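Local coordinates for possible glutathione S-transferase (Rhodopseudomonas palustris, PDB 3M8N), which probably catalyses the conjugation of glutathione to electrophilic compounds, as a member of the glutathione S-transferase superfamily, at residues Leu6-Arg11 and Lys17-Leu22; Ala48-Pro51 and Pro56-Glu59; Leu94-Phe99 and Asp151-Gly156; Ile108-Phe113 and Glu130-Arg135; Ala164-Thr169 and Pro196-Met201. All blocks are in the same frame, centred on the assembly; numbering follows the deposited sequence.

Contacts 1 and 2 lie in the thioredoxin-like N-terminal domain, their centres about 13 Å apart, and share a sheet in which strands 4-8 and 57-59 are neighbours. Contacts 3, 4 and 5 belong to the helical C-terminal domain: contacts 3 and 4 both use helix 87-117, with centres about 21 Å apart, and contact 5 touches contact 3 where F153 packs on L165. Contact 5 also reaches the N-terminal domain, touching contact 1, their centres about 10 Å apart. A second tie joins contacts 1 and 4, R11 O probably accepting a hydrogen bond from Y112 OH. In relatives glutathione binds in the cleft between these domains, beside elements of contacts 1 and 2.

Contact 1 (Leu6-Arg11 and Lys17-Leu22); sequences LYSMQR and KVRLAL
L6 and V18 make the close-packed end of this contact, where strand 4-8 meets the helix that follows it. L6 CD1 lies 3.7 Å from V18 CG1, while CD2 sits between V18 CG1 and L22 CD1, 4.0 Å from the latter, and rests on R19 CG. A chi1 of -174° turns CG of L6 from the backbone N and carries both methyl groups off the strand and down to the helix. Branched aliphatic residues suit this place: the axes of strand 6-8 and helix 17-22 come within 10.2 Å, an interval that such side chains fill at this end. This is the first step of the beta-alpha-beta unit formed by strands 4-8 and 29-33 and helix 13-24, the opening of the thioredoxin-like fold.

From S8 on the contact is polar, though R19 and S8 are still buried. R19 runs out from the helix and bends at chi3, which brings the guanidinium to the end of the strand, and NE donates a nearly straight bond to S8 OG (3.2 Å, 167°), with the hydroxyl in the guanidinium plane. A serine is small enough to fit there and still offers an acceptor. R19 NH2 and NH1 reach Q10 O in weak bonds, of 3.0 Å and 3.2 Å. The looser, solvent side begins at Q10, partly exposed, whose amide stacks over one guanidinium face, the planes 25° apart, with NE2 held by W203 O; R11 is exposed.

R19 thus spends its N-H groups on neutral oxygens, one bond straight and others bent; these dipoles probably steady the cation, not a carboxylate of the contact.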
# COMPACT_ATOMS: atom_id res chain seq x y z
N LEU A 6 -11.85 17.21 1.52
CA LEU A 6 -10.52 16.74 1.74
C LEU A 6 -9.69 17.55 2.74
O LEU A 6 -9.43 18.73 2.56
CB LEU A 6 -9.77 16.64 0.42
CG LEU A 6 -8.36 16.02 0.31
CD1 LEU A 6 -8.40 14.47 0.49
CD2 LEU A 6 -7.69 16.41 -1.02
N TYR A 7 -9.22 16.87 3.77
CA TYR A 7 -8.25 17.45 4.67
C TYR A 7 -6.90 17.12 4.09
O TYR A 7 -6.58 15.96 3.83
CB TYR A 7 -8.39 16.86 6.07
CG TYR A 7 -9.73 17.15 6.74
CD1 TYR A 7 -9.85 18.15 7.69
CD2 TYR A 7 -10.87 16.38 6.44
CE1 TYR A 7 -11.07 18.40 8.30
CE2 TYR A 7 -12.07 16.60 7.04
CZ TYR A 7 -12.17 17.62 7.96
OH TYR A 7 -13.40 17.83 8.54
N SER A 8 -6.13 18.17 3.86
CA SER A 8 -4.98 18.12 2.96
C SER A 8 -3.84 18.97 3.45
O SER A 8 -4.03 20.02 3.94
CB SER A 8 -5.41 18.54 1.53
OG SER A 8 -4.35 18.67 0.64
N MSE A 9 -2.64 18.50 3.29
CA MSE A 9 -1.51 19.35 3.42
C MSE A 9 -0.93 19.68 2.06
O MSE A 9 -0.66 18.83 1.26
CB MSE A 9 -0.48 18.64 4.28
CG MSE A 9 0.61 19.55 4.74
SE MSE A 9 1.88 18.55 5.85
CE MSE A 9 3.50 19.27 5.09
N GLN A 10 -0.70 20.95 1.84
CA GLN A 10 -0.31 21.48 0.51
C GLN A 10 1.01 20.88 0.02
O GLN A 10 1.10 20.42 -1.09
CB GLN A 10 -0.32 23.03 0.56
CG GLN A 10 -0.13 23.76 -0.76
CD GLN A 10 -1.25 23.51 -1.78
OE1 GLN A 10 -2.41 23.39 -1.44
NE2 GLN A 10 -0.87 23.37 -3.01
N ARG A 11 2.00 20.79 0.89
CA ARG A 11 3.34 20.33 0.50
C ARG A 11 3.56 18.86 0.83
O ARG A 11 4.64 18.35 0.63
CB ARG A 11 4.44 21.22 1.12
CG ARG A 11 4.53 22.69 0.54
CD ARG A 11 5.59 23.60 1.22
NE ARG A 11 6.91 22.98 1.14
CZ ARG A 11 7.91 23.37 0.35
NH1 ARG A 11 7.77 24.45 -0.44
NH2 ARG A 11 9.07 22.70 0.35
N LYS A 17 -1.11 13.55 -4.20
CA LYS A 17 -1.71 12.43 -4.97
C LYS A 17 -3.24 12.53 -5.11
O LYS A 17 -3.78 12.39 -6.20
CB LYS A 17 -1.36 11.08 -4.36
CG LYS A 17 0.02 10.65 -4.60
CD LYS A 17 0.60 10.03 -3.36
CE LYS A 17 0.11 8.74 -3.19
NZ LYS A 17 1.24 8.01 -2.56
N VAL A 18 -3.92 12.77 -4.00
CA VAL A 18 -5.34 12.81 -3.97
C VAL A 18 -5.84 14.06 -4.66
O VAL A 18 -6.78 13.99 -5.41
CB VAL A 18 -5.85 12.79 -2.58
CG1 VAL A 18 -7.29 12.85 -2.67
CG2 VAL A 18 -5.41 11.50 -1.82
N ARG A 19 -5.24 15.20 -4.41
CA ARG A 19 -5.57 16.40 -5.20
C ARG A 19 -5.39 16.23 -6.71
O ARG A 19 -6.15 16.74 -7.47
CB ARG A 19 -4.71 17.53 -4.77
CG ARG A 19 -5.06 18.25 -3.45
CD ARG A 19 -4.16 19.52 -3.42
NE ARG A 19 -3.29 19.32 -2.32
CZ ARG A 19 -1.99 19.28 -2.25
NH1 ARG A 19 -1.18 19.59 -3.22
NH2 ARG A 19 -1.53 18.96 -1.07
N LEU A 20 -4.37 15.52 -7.14
CA LEU A 20 -4.09 15.31 -8.54
C LEU A 20 -5.19 14.47 -9.16
O LEU A 20 -5.74 14.85 -10.21
CB LEU A 20 -2.74 14.61 -8.72
CG LEU A 20 -2.27 14.34 -10.14
CD1 LEU A 20 -2.35 15.65 -10.98
CD2 LEU A 20 -0.89 13.76 -10.14
N ALA A 21 -5.55 13.36 -8.50
CA ALA A 21 -6.68 12.53 -8.91
C ALA A 21 -7.97 13.34 -9.01
O ALA A 21 -8.64 13.24 -10.00
CB ALA A 21 -6.86 11.33 -7.96
N LEU A 22 -8.28 14.15 -8.02
CA LEU A 22 -9.44 14.99 -8.06
C LEU A 22 -9.44 16.01 -9.23
O LEU A 22 -10.50 16.25 -9.81
CB LEU A 22 -9.66 15.69 -6.73
CG LEU A 22 -10.01 14.74 -5.56
CD1 LEU A 22 -9.90 15.34 -4.21
CD2 LEU A 22 -11.39 14.18 -5.75

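Contact 2 (Ala48-Pro51 and Pro56-Glu59); sequences AKNP and PLLE
N50 and L57 carry this contact, a plain apolar meeting between a loop and the first residue of a strand. Both methyl groups of L57 straddle N50 CB: CD1 and CD2 each lie 3.7 Å from it. CD2 comes within 4.0 Å of K49 CB, whereas CD1 continues along the asparagine, 4.1 Å from N50 ND2. With chi1 at -153°, L57 sends CG away from its own backbone N and the fork out toward the loop. A leucine fits because its two branches meet two successive residues at once, mainly at their CB atoms, with the N50 amide only grazing CD1.

The next shell fixes where the polar ends go. N50 OD1 accepts a hydrogen bond from Q54 N and a weak one from S52 N, the second having the spacing of an Asx turn, and this ties the amide into its own loop. The short, acceptor-bearing side chain of asparagine is apt for such a turn. K49 instead leads its chain over the edge of the contact to Y7 OH, where NZ is hydrogen-bonded. The E59 carboxylate is near too: OE2 lies 5.2 Å from K49 NZ, too far for a salt bridge, though the opposite charges probably attract, and has a long, weak ion pair with K5 NZ.

Before P56 the peptide bond is cis, a hallmark of thioredoxin-like folds, and in GSTs this turn borders the glutathione site. Strand 57-59 runs antiparallel between strands 4-8 and 65-67. L57 points to one face, touching Y65 and A67, while L58 points to the other, where helix 69-77 covers it.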
# COMPACT_ATOMS: atom_id res chain seq x y z
N ALA A 48 -10.43 13.16 16.53
CA ALA A 48 -11.77 12.67 16.50
C ALA A 48 -12.14 12.05 15.14
O ALA A 48 -12.85 11.05 15.13
CB ALA A 48 -12.73 13.77 16.89
N LYS A 49 -11.68 12.61 14.01
CA LYS A 49 -12.04 12.10 12.66
C LYS A 49 -11.07 11.03 12.16
O LYS A 49 -11.47 10.06 11.51
CB LYS A 49 -12.05 13.24 11.67
CG LYS A 49 -12.65 14.46 12.18
CD LYS A 49 -11.95 15.60 11.50
CE LYS A 49 -12.35 16.95 12.09
NZ LYS A 49 -13.55 17.50 11.42
N ASN A 50 -9.79 11.23 12.42
CA ASN A 50 -8.85 10.14 12.30
C ASN A 50 -7.97 10.03 13.51
O ASN A 50 -7.17 10.93 13.78
CB ASN A 50 -8.01 10.20 11.03
CG ASN A 50 -7.14 8.98 10.87
OD1 ASN A 50 -6.01 9.04 11.18
ND2 ASN A 50 -7.70 7.86 10.44
N PRO A 51 -8.11 8.91 14.25
CA PRO A 51 -7.48 8.70 15.57
C PRO A 51 -5.96 8.59 15.47
O PRO A 51 -5.30 8.84 16.49
CB PRO A 51 -8.06 7.35 16.05
CG PRO A 51 -9.21 7.05 15.10
CD PRO A 51 -8.85 7.69 13.83
N PRO A 56 -3.72 12.83 3.97
CA PRO A 56 -5.05 13.30 3.68
C PRO A 56 -6.15 12.43 4.32
O PRO A 56 -5.90 11.28 4.67
CB PRO A 56 -5.10 13.26 2.16
CG PRO A 56 -4.26 12.06 1.79
CD PRO A 56 -3.17 12.04 2.84
N LEU A 57 -7.33 13.02 4.47
CA LEU A 57 -8.51 12.33 4.92
C LEU A 57 -9.64 12.77 4.05
O LEU A 57 -9.81 13.96 3.82
CB LEU A 57 -8.81 12.72 6.35
CG LEU A 57 -9.58 11.77 7.27
CD1 LEU A 57 -8.86 10.47 7.45
CD2 LEU A 57 -9.68 12.47 8.59
N LEU A 58 -10.39 11.81 3.54
CA LEU A 58 -11.54 12.09 2.72
C LEU A 58 -12.82 11.79 3.46
O LEU A 58 -13.11 10.67 3.71
CB LEU A 58 -11.52 11.22 1.47
CG LEU A 58 -12.55 11.48 0.38
CD1 LEU A 58 -12.19 12.75 -0.20
CD2 LEU A 58 -12.55 10.36 -0.66
N GLU A 59 -13.59 12.83 3.79
CA GLU A 59 -14.98 12.64 4.28
C GLU A 59 -15.90 12.22 3.18
O GLU A 59 -16.16 13.00 2.25
CB GLU A 59 -15.60 13.95 4.72
CG GLU A 59 -15.42 14.34 6.13
CD GLU A 59 -16.56 15.19 6.68
OE1 GLU A 59 -17.73 14.69 6.67
OE2 GLU A 59 -16.27 16.32 7.16

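Contact 3 (Leu94-Phe99 and Asp151-Gly156); sequences LQWMFF and DYFAAG
W96 and F153 face each other with their CA atoms 7.1 Å apart, one in the first third of helix 87-117 and the other in an irregular loop between helices 129-146 and 160-169. The setting is the all-helical C-terminal domain of the GST fold, in which this loop leads into a central helix. F153 turns its ring edge to the tryptophan in an edge-to-face pair: the six-membered ring of W96 and the ring of F153 have centroids 4.8 Å apart and planes at 57°. F153 CB adds a CH-pi contact, 4.1 Å from the centroid of the W96 five-membered ring. The first torsion of W96 (chi1 -73°) swings the indole off the helix and presents one broad face to the loop. Against the other face lies Q95 NE2, 3.7 Å above the plane and toward the rim, while F99 CE2 comes to the edge.

The broad indole meets both CB and the ring edge of F153, which suits tryptophan to the place; a leucine here would probably forfeit the edge-to-face pair and open a gap beside the F153 ring. Both aromatics also meet the ring of H146, and W188 meets F153 edge-to-face, completing an aromatic cluster. F153 N is hydrogen-bonded to D162 OD1, which ties the loop to the first turn of helix 160-169. The same helical segment faces the dimer partner, where F98 stacks on F98 of the second subunit.

The tightest touch between the two rings is F153 CD1 over W96 CD2, at 3.6 Å.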
# COMPACT_ATOMS: atom_id res chain seq x y z
N LEU A 94 -3.22 -1.97 -8.39
CA LEU A 94 -3.04 -2.09 -6.96
C LEU A 94 -1.69 -2.61 -6.62
O LEU A 94 -1.09 -2.16 -5.68
CB LEU A 94 -4.14 -2.99 -6.31
CG LEU A 94 -5.52 -2.34 -6.15
CD1 LEU A 94 -6.59 -3.35 -5.94
CD2 LEU A 94 -5.61 -1.17 -5.14
N GLN A 95 -1.20 -3.57 -7.40
CA GLN A 95 0.18 -4.07 -7.28
C GLN A 95 1.16 -2.92 -7.26
O GLN A 95 1.90 -2.78 -6.32
CB GLN A 95 0.51 -5.02 -8.39
CG GLN A 95 1.91 -5.46 -8.34
CD GLN A 95 2.40 -6.10 -9.62
OE1 GLN A 95 1.94 -7.15 -10.06
NE2 GLN A 95 3.42 -5.52 -10.16
N TRP A 96 1.10 -2.04 -8.26
CA TRP A 96 1.99 -0.92 -8.30
C TRP A 96 1.75 0.08 -7.18
O TRP A 96 2.66 0.69 -6.71
CB TRP A 96 1.95 -0.27 -9.66
CG TRP A 96 2.65 -1.11 -10.66
CD1 TRP A 96 2.09 -1.86 -11.63
CD2 TRP A 96 4.06 -1.30 -10.76
NE1 TRP A 96 3.06 -2.52 -12.34
CE2 TRP A 96 4.28 -2.20 -11.81
CE3 TRP A 96 5.16 -0.81 -10.06
CZ2 TRP A 96 5.57 -2.63 -12.18
CZ3 TRP A 96 6.45 -1.25 -10.42
CH2 TRP A 96 6.63 -2.13 -11.47
N MSE A 97 0.51 0.29 -6.75
CA MSE A 97 0.28 1.11 -5.55
C MSE A 97 0.76 0.51 -4.24
O MSE A 97 1.17 1.25 -3.35
CB MSE A 97 -1.21 1.39 -5.42
CG MSE A 97 -1.76 1.96 -6.63
SE MSE A 97 -3.64 2.50 -6.55
CE MSE A 97 -3.33 3.93 -5.53
N PHE A 98 0.65 -0.81 -4.08
CA PHE A 98 1.26 -1.46 -2.95
C PHE A 98 2.77 -1.35 -3.00
O PHE A 98 3.38 -1.11 -1.99
CB PHE A 98 0.78 -2.90 -2.77
CG PHE A 98 -0.59 -2.98 -2.14
CD1 PHE A 98 -0.79 -2.50 -0.87
CD2 PHE A 98 -1.68 -3.46 -2.85
CE1 PHE A 98 -2.07 -2.56 -0.25
CE2 PHE A 98 -2.96 -3.47 -2.28
CZ PHE A 98 -3.13 -3.04 -0.95
N PHE A 99 3.35 -1.45 -4.20
CA PHE A 99 4.76 -1.21 -4.42
C PHE A 99 5.12 0.16 -4.03
O PHE A 99 6.09 0.31 -3.36
CB PHE A 99 5.13 -1.48 -5.85
CG PHE A 99 6.54 -1.03 -6.25
CD1 PHE A 99 7.61 -1.87 -6.13
CD2 PHE A 99 6.75 0.21 -6.84
CE1 PHE A 99 8.88 -1.44 -6.56
CE2 PHE A 99 8.01 0.60 -7.25
CZ PHE A 99 9.05 -0.21 -7.10
N ASP A 151 4.33 2.17 -21.41
CA ASP A 151 4.20 3.65 -21.25
C ASP A 151 3.59 4.06 -19.91
O ASP A 151 3.80 5.16 -19.43
CB ASP A 151 3.33 4.26 -22.38
CG ASP A 151 4.10 4.46 -23.71
OD1 ASP A 151 5.26 4.03 -23.79
OD2 ASP A 151 3.52 5.04 -24.66
N TYR A 152 2.79 3.15 -19.36
CA TYR A 152 2.11 3.34 -18.07
C TYR A 152 2.23 2.11 -17.24
O TYR A 152 2.44 1.01 -17.77
CB TYR A 152 0.63 3.63 -18.28
CG TYR A 152 0.34 4.91 -19.04
CD1 TYR A 152 0.34 6.13 -18.39
CD2 TYR A 152 0.11 4.88 -20.43
CE1 TYR A 152 0.10 7.29 -19.09
CE2 TYR A 152 -0.14 6.02 -21.14
CZ TYR A 152 -0.15 7.22 -20.48
OH TYR A 152 -0.43 8.37 -21.20
N PHE A 153 2.05 2.28 -15.93
CA PHE A 153 2.30 1.15 -15.04
C PHE A 153 1.31 0.00 -15.15
O PHE A 153 1.70 -1.14 -15.06
CB PHE A 153 2.56 1.58 -13.59
CG PHE A 153 3.92 2.13 -13.38
CD1 PHE A 153 4.99 1.28 -13.13
CD2 PHE A 153 4.16 3.47 -13.51
CE1 PHE A 153 6.26 1.78 -13.00
CE2 PHE A 153 5.39 3.94 -13.39
CZ PHE A 153 6.45 3.11 -13.13
N ALA A 154 0.04 0.27 -15.39
CA ALA A 154 -0.92 -0.83 -15.48
C ALA A 154 -1.84 -0.63 -16.66
O ALA A 154 -2.20 0.51 -16.94
CB ALA A 154 -1.77 -0.90 -14.15
N ALA A 155 -2.24 -1.74 -17.32
CA ALA A 155 -3.37 -1.73 -18.27
C ALA A 155 -3.17 -0.88 -19.55
O ALA A 155 -4.13 -0.52 -20.25
CB ALA A 155 -4.63 -1.24 -17.54
N GLY A 156 -1.92 -0.51 -19.82
CA GLY A 156 -1.59 0.32 -20.95
C GLY A 156 -2.18 1.69 -20.99
O GLY A 156 -2.24 2.28 -22.05

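Contact 4 (Ile108-Phe113 and Glu130-Arg135); sequences IGSAYF and EDWLER
S110 and W132 meet through a CH-pi contact: S110 CB sits over the six-membered ring of the indole, 3.7 Å from its centroid and 24° off the normal. Its shortest approach is to CZ2, at 3.4 Å, near the rim. At chi1 -71° the indole leaves its helix on the side away from the carbonyl carbon and reaches across to the neighbouring helix with one face turned to it.

The same face also takes backbone. A111 N lies 3.8 Å from W132 CE3, and A111 CB comes to 4.3 Å from that carbon. Small residues suit this site, because a bulkier side chain would probably push the flat ring away. Helices 87-117 and 129-146 are neighbours in the helical C-terminal domain of the GST fold, and the first has a wider pi-type turn at 108-113.

Polar groups look elsewhere. S110 OG bonds P106 O, one turn back in its own helix, which leaves its CB for the ring. With an alanine in place of W132, S110 CB and the A111 backbone would probably lose their aromatic surface, opening a gap between the helices. The ring of W132 also meets that of W114, the planes about 15° apart.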
# COMPACT_ATOMS: atom_id res chain seq x y z
N ILE A 108 11.90 7.38 -0.75
CA ILE A 108 11.86 8.67 -1.43
C ILE A 108 11.00 9.63 -0.69
O ILE A 108 11.29 10.82 -0.62
CB ILE A 108 11.40 8.58 -2.90
CG1 ILE A 108 12.31 7.62 -3.68
CG2 ILE A 108 11.26 9.98 -3.51
CD1 ILE A 108 12.25 7.78 -5.17
N GLY A 109 9.94 9.12 -0.09
CA GLY A 109 9.08 9.97 0.73
C GLY A 109 9.70 10.51 2.00
O GLY A 109 9.48 11.68 2.34
N SER A 110 10.43 9.66 2.73
CA SER A 110 11.17 10.12 3.91
C SER A 110 12.27 11.12 3.53
O SER A 110 12.42 12.12 4.18
CB SER A 110 11.77 8.98 4.73
OG SER A 110 11.01 7.77 4.80
N ALA A 111 13.01 10.81 2.47
CA ALA A 111 13.99 11.73 1.87
C ALA A 111 13.36 13.10 1.61
O ALA A 111 13.85 14.11 2.10
CB ALA A 111 14.59 11.11 0.54
N TYR A 112 12.24 13.11 0.90
CA TYR A 112 11.47 14.34 0.66
C TYR A 112 11.06 15.04 1.95
O TYR A 112 11.15 16.27 2.10
CB TYR A 112 10.22 14.05 -0.20
CG TYR A 112 9.30 15.25 -0.31
CD1 TYR A 112 9.60 16.30 -1.17
CD2 TYR A 112 8.15 15.35 0.47
CE1 TYR A 112 8.80 17.41 -1.26
CE2 TYR A 112 7.33 16.45 0.40
CZ TYR A 112 7.67 17.48 -0.47
OH TYR A 112 6.87 18.57 -0.54
N PHE A 113 10.56 14.27 2.89
CA PHE A 113 10.00 14.89 4.07
C PHE A 113 11.12 15.57 4.84
O PHE A 113 11.00 16.74 5.21
CB PHE A 113 9.29 13.85 4.96
CG PHE A 113 8.70 14.44 6.19
CD1 PHE A 113 7.49 15.12 6.13
CD2 PHE A 113 9.37 14.36 7.40
CE1 PHE A 113 6.94 15.70 7.28
CE2 PHE A 113 8.84 14.92 8.56
CZ PHE A 113 7.62 15.59 8.51
N GLU A 130 21.57 7.02 3.52
CA GLU A 130 22.15 6.26 2.40
C GLU A 130 21.34 4.97 2.07
O GLU A 130 21.46 4.38 0.96
CB GLU A 130 23.69 6.10 2.55
CG GLU A 130 24.29 4.71 2.23
CD GLU A 130 24.50 3.88 3.51
OE1 GLU A 130 25.43 4.22 4.28
OE2 GLU A 130 23.74 2.89 3.74
N ASP A 131 20.51 4.57 3.04
CA ASP A 131 19.47 3.57 2.82
C ASP A 131 18.35 4.10 1.96
O ASP A 131 17.90 3.40 1.07
CB ASP A 131 18.87 3.17 4.13
CG ASP A 131 19.73 2.24 4.85
OD1 ASP A 131 20.24 1.31 4.17
OD2 ASP A 131 19.89 2.44 6.10
N TRP A 132 17.90 5.32 2.26
CA TRP A 132 16.84 5.96 1.50
C TRP A 132 17.28 5.99 0.06
O TRP A 132 16.54 5.57 -0.84
CB TRP A 132 16.53 7.35 2.02
CG TRP A 132 15.88 7.27 3.29
CD1 TRP A 132 15.27 6.18 3.83
CD2 TRP A 132 15.75 8.31 4.24
NE1 TRP A 132 14.75 6.49 5.07
CE2 TRP A 132 15.03 7.80 5.34
CE3 TRP A 132 16.16 9.66 4.27
CZ2 TRP A 132 14.72 8.57 6.47
CZ3 TRP A 132 15.82 10.44 5.42
CH2 TRP A 132 15.11 9.88 6.49
N LEU A 133 18.51 6.46 -0.15
CA LEU A 133 19.10 6.50 -1.47
C LEU A 133 19.25 5.07 -2.03
O LEU A 133 18.78 4.74 -3.13
CB LEU A 133 20.43 7.27 -1.44
CG LEU A 133 20.38 8.80 -1.29
CD1 LEU A 133 21.68 9.47 -1.74
CD2 LEU A 133 19.27 9.43 -2.08
N GLU A 134 19.90 4.22 -1.26
CA GLU A 134 20.09 2.89 -1.72
C GLU A 134 18.72 2.25 -2.13
O GLU A 134 18.60 1.65 -3.20
CB GLU A 134 20.98 2.09 -0.72
CG GLU A 134 20.58 0.64 -0.34
CD GLU A 134 20.40 -0.33 -1.54
OE1 GLU A 134 21.34 -0.44 -2.37
OE2 GLU A 134 19.32 -1.01 -1.65
N ARG A 135 17.68 2.41 -1.30
CA ARG A 135 16.44 1.65 -1.50
C ARG A 135 15.55 2.34 -2.52
O ARG A 135 14.85 1.67 -3.25
CB ARG A 135 15.67 1.45 -0.18
CG ARG A 135 16.40 0.78 0.94
CD ARG A 135 15.91 -0.61 1.05
NE ARG A 135 16.24 -1.37 -0.16
CZ ARG A 135 15.61 -2.47 -0.59
NH1 ARG A 135 14.56 -2.97 0.11
NH2 ARG A 135 16.02 -3.05 -1.73

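Contact 5 (Ala164-Thr169 and Pro196-Met201); sequences ALYGYT and PGFITM
F198 brings its ring edge toward the face of Y166 in an offset edge-to-face pair, the planes nearly perpendicular at 86° and the centroids 5.5 Å apart. Y166 CE2 lies at the edge of F198, in the plane of that ring. The end of the phenylalanine reaches the phenol end of its partner, with F198 CZ 3.4 Å from Y166 OH and 3.8 Å from Y166 CZ. H170 stacks on the tyrosine ring as well. Because Y166 holds its ring on the side remote from its backbone N (chi1 -171°), the phenol projects away from the helix toward the oncoming phenylalanine. Tyrosine suits the position because its ring offers a surface to F198 while its hydroxyl is hydrogen-bonded to E193 OE2.

The segment 196-201 belongs to the chain after the last helix of the C-terminal domain, which in this GST fold turns back toward the N-terminal domain. F198 accordingly packs on Y16 and L20 of helix 13-24, and I199 O accepts a bond from Y16 OH, so the aromatic pair sits at the seam of the two domains. G197 permits the turn that starts this return: with phi at 85°, a CB would be pressed against the carbonyl O before it.

Farther along, the selenomethionine M201 extends toward the helix, and its CE comes 4.4 Å from G167 O, a loose touch. Within helix 160-169, L165 O is shared by two donors of one residue: T169 OG1 at 2.7 Å, which approaches from above the carbonyl plane, and T169 N at 3.2 Å.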
# COMPACT_ATOMS: atom_id res chain seq x y z
N ALA A 164 -0.36 7.54 -8.17
CA ALA A 164 0.27 7.21 -6.90
C ALA A 164 1.79 7.27 -6.94
O ALA A 164 2.42 7.89 -6.12
CB ALA A 164 -0.20 5.86 -6.42
N LEU A 165 2.38 6.66 -7.96
CA LEU A 165 3.83 6.69 -8.16
C LEU A 165 4.34 8.08 -8.48
O LEU A 165 5.41 8.48 -8.04
CB LEU A 165 4.21 5.70 -9.26
CG LEU A 165 4.02 4.26 -8.82
CD1 LEU A 165 3.99 3.28 -9.96
CD2 LEU A 165 5.09 3.91 -7.87
N TYR A 166 3.54 8.86 -9.18
CA TYR A 166 3.95 10.18 -9.48
C TYR A 166 4.21 11.05 -8.27
O TYR A 166 5.07 11.88 -8.33
CB TYR A 166 2.98 10.86 -10.48
CG TYR A 166 3.50 12.17 -10.98
CD1 TYR A 166 4.30 12.26 -12.12
CD2 TYR A 166 3.23 13.33 -10.26
CE1 TYR A 166 4.80 13.54 -12.55
CE2 TYR A 166 3.70 14.55 -10.66
CZ TYR A 166 4.49 14.65 -11.79
OH TYR A 166 4.93 15.91 -12.08
N GLY A 167 3.44 10.91 -7.21
CA GLY A 167 3.54 11.71 -6.01
C GLY A 167 4.92 12.00 -5.45
O GLY A 167 5.28 13.18 -5.28
N TYR A 168 5.68 10.95 -5.12
CA TYR A 168 7.05 11.10 -4.69
C TYR A 168 8.02 11.05 -5.87
O TYR A 168 8.96 11.79 -5.88
CB TYR A 168 7.42 10.10 -3.57
CG TYR A 168 6.66 10.39 -2.34
CD1 TYR A 168 6.77 11.62 -1.74
CD2 TYR A 168 5.78 9.48 -1.83
CE1 TYR A 168 6.03 11.94 -0.61
CE2 TYR A 168 5.00 9.79 -0.68
CZ TYR A 168 5.15 11.02 -0.07
OH TYR A 168 4.41 11.37 1.05
N THR A 169 7.80 10.19 -6.86
CA THR A 169 8.73 10.12 -7.98
C THR A 169 9.05 11.52 -8.52
O THR A 169 10.19 11.81 -8.88
CB THR A 169 8.27 9.20 -9.11
OG1 THR A 169 7.95 7.90 -8.58
CG2 THR A 169 9.39 8.99 -10.12
N PRO A 196 -4.42 15.88 -19.64
CA PRO A 196 -5.25 17.05 -19.49
C PRO A 196 -5.75 17.15 -18.08
O PRO A 196 -6.15 16.15 -17.51
CB PRO A 196 -6.43 16.77 -20.43
CG PRO A 196 -5.87 15.85 -21.44
CD PRO A 196 -4.89 15.00 -20.72
N GLY A 197 -5.75 18.35 -17.53
CA GLY A 197 -6.18 18.56 -16.18
C GLY A 197 -5.12 18.34 -15.14
O GLY A 197 -5.44 18.37 -13.98
N PHE A 198 -3.88 18.13 -15.54
CA PHE A 198 -2.81 17.92 -14.63
C PHE A 198 -2.64 19.19 -13.83
O PHE A 198 -2.84 20.28 -14.37
CB PHE A 198 -1.53 17.54 -15.36
CG PHE A 198 -0.31 17.44 -14.45
CD1 PHE A 198 0.02 16.25 -13.82
CD2 PHE A 198 0.47 18.54 -14.19
CE1 PHE A 198 1.13 16.17 -12.98
CE2 PHE A 198 1.57 18.43 -13.38
CZ PHE A 198 1.90 17.24 -12.77
N ILE A 199 -2.33 19.02 -12.53
CA ILE A 199 -1.93 20.11 -11.61
C ILE A 199 -0.64 19.79 -10.90
O ILE A 199 -0.29 18.64 -10.69
CB ILE A 199 -2.99 20.46 -10.62
CG1 ILE A 199 -3.35 19.23 -9.76
CG2 ILE A 199 -4.18 21.06 -11.35
CD1 ILE A 199 -4.04 19.51 -8.48
N THR A 200 0.11 20.83 -10.55
CA THR A 200 1.36 20.63 -9.87
C THR A 200 1.08 20.60 -8.38
O THR A 200 -0.01 20.92 -7.97
CB THR A 200 2.31 21.76 -10.13
OG1 THR A 200 1.74 22.94 -9.61
CG2 THR A 200 2.55 21.91 -11.61
N MSE A 201 2.07 20.25 -7.58
CA MSE A 201 1.93 20.24 -6.15
C MSE A 201 1.72 21.62 -5.52
O MSE A 201 1.19 21.72 -4.43
CB MSE A 201 3.10 19.50 -5.56
CG MSE A 201 3.11 19.46 -4.07
SE MSE A 201 4.59 18.40 -3.49
CE MSE A 201 3.84 16.76 -3.11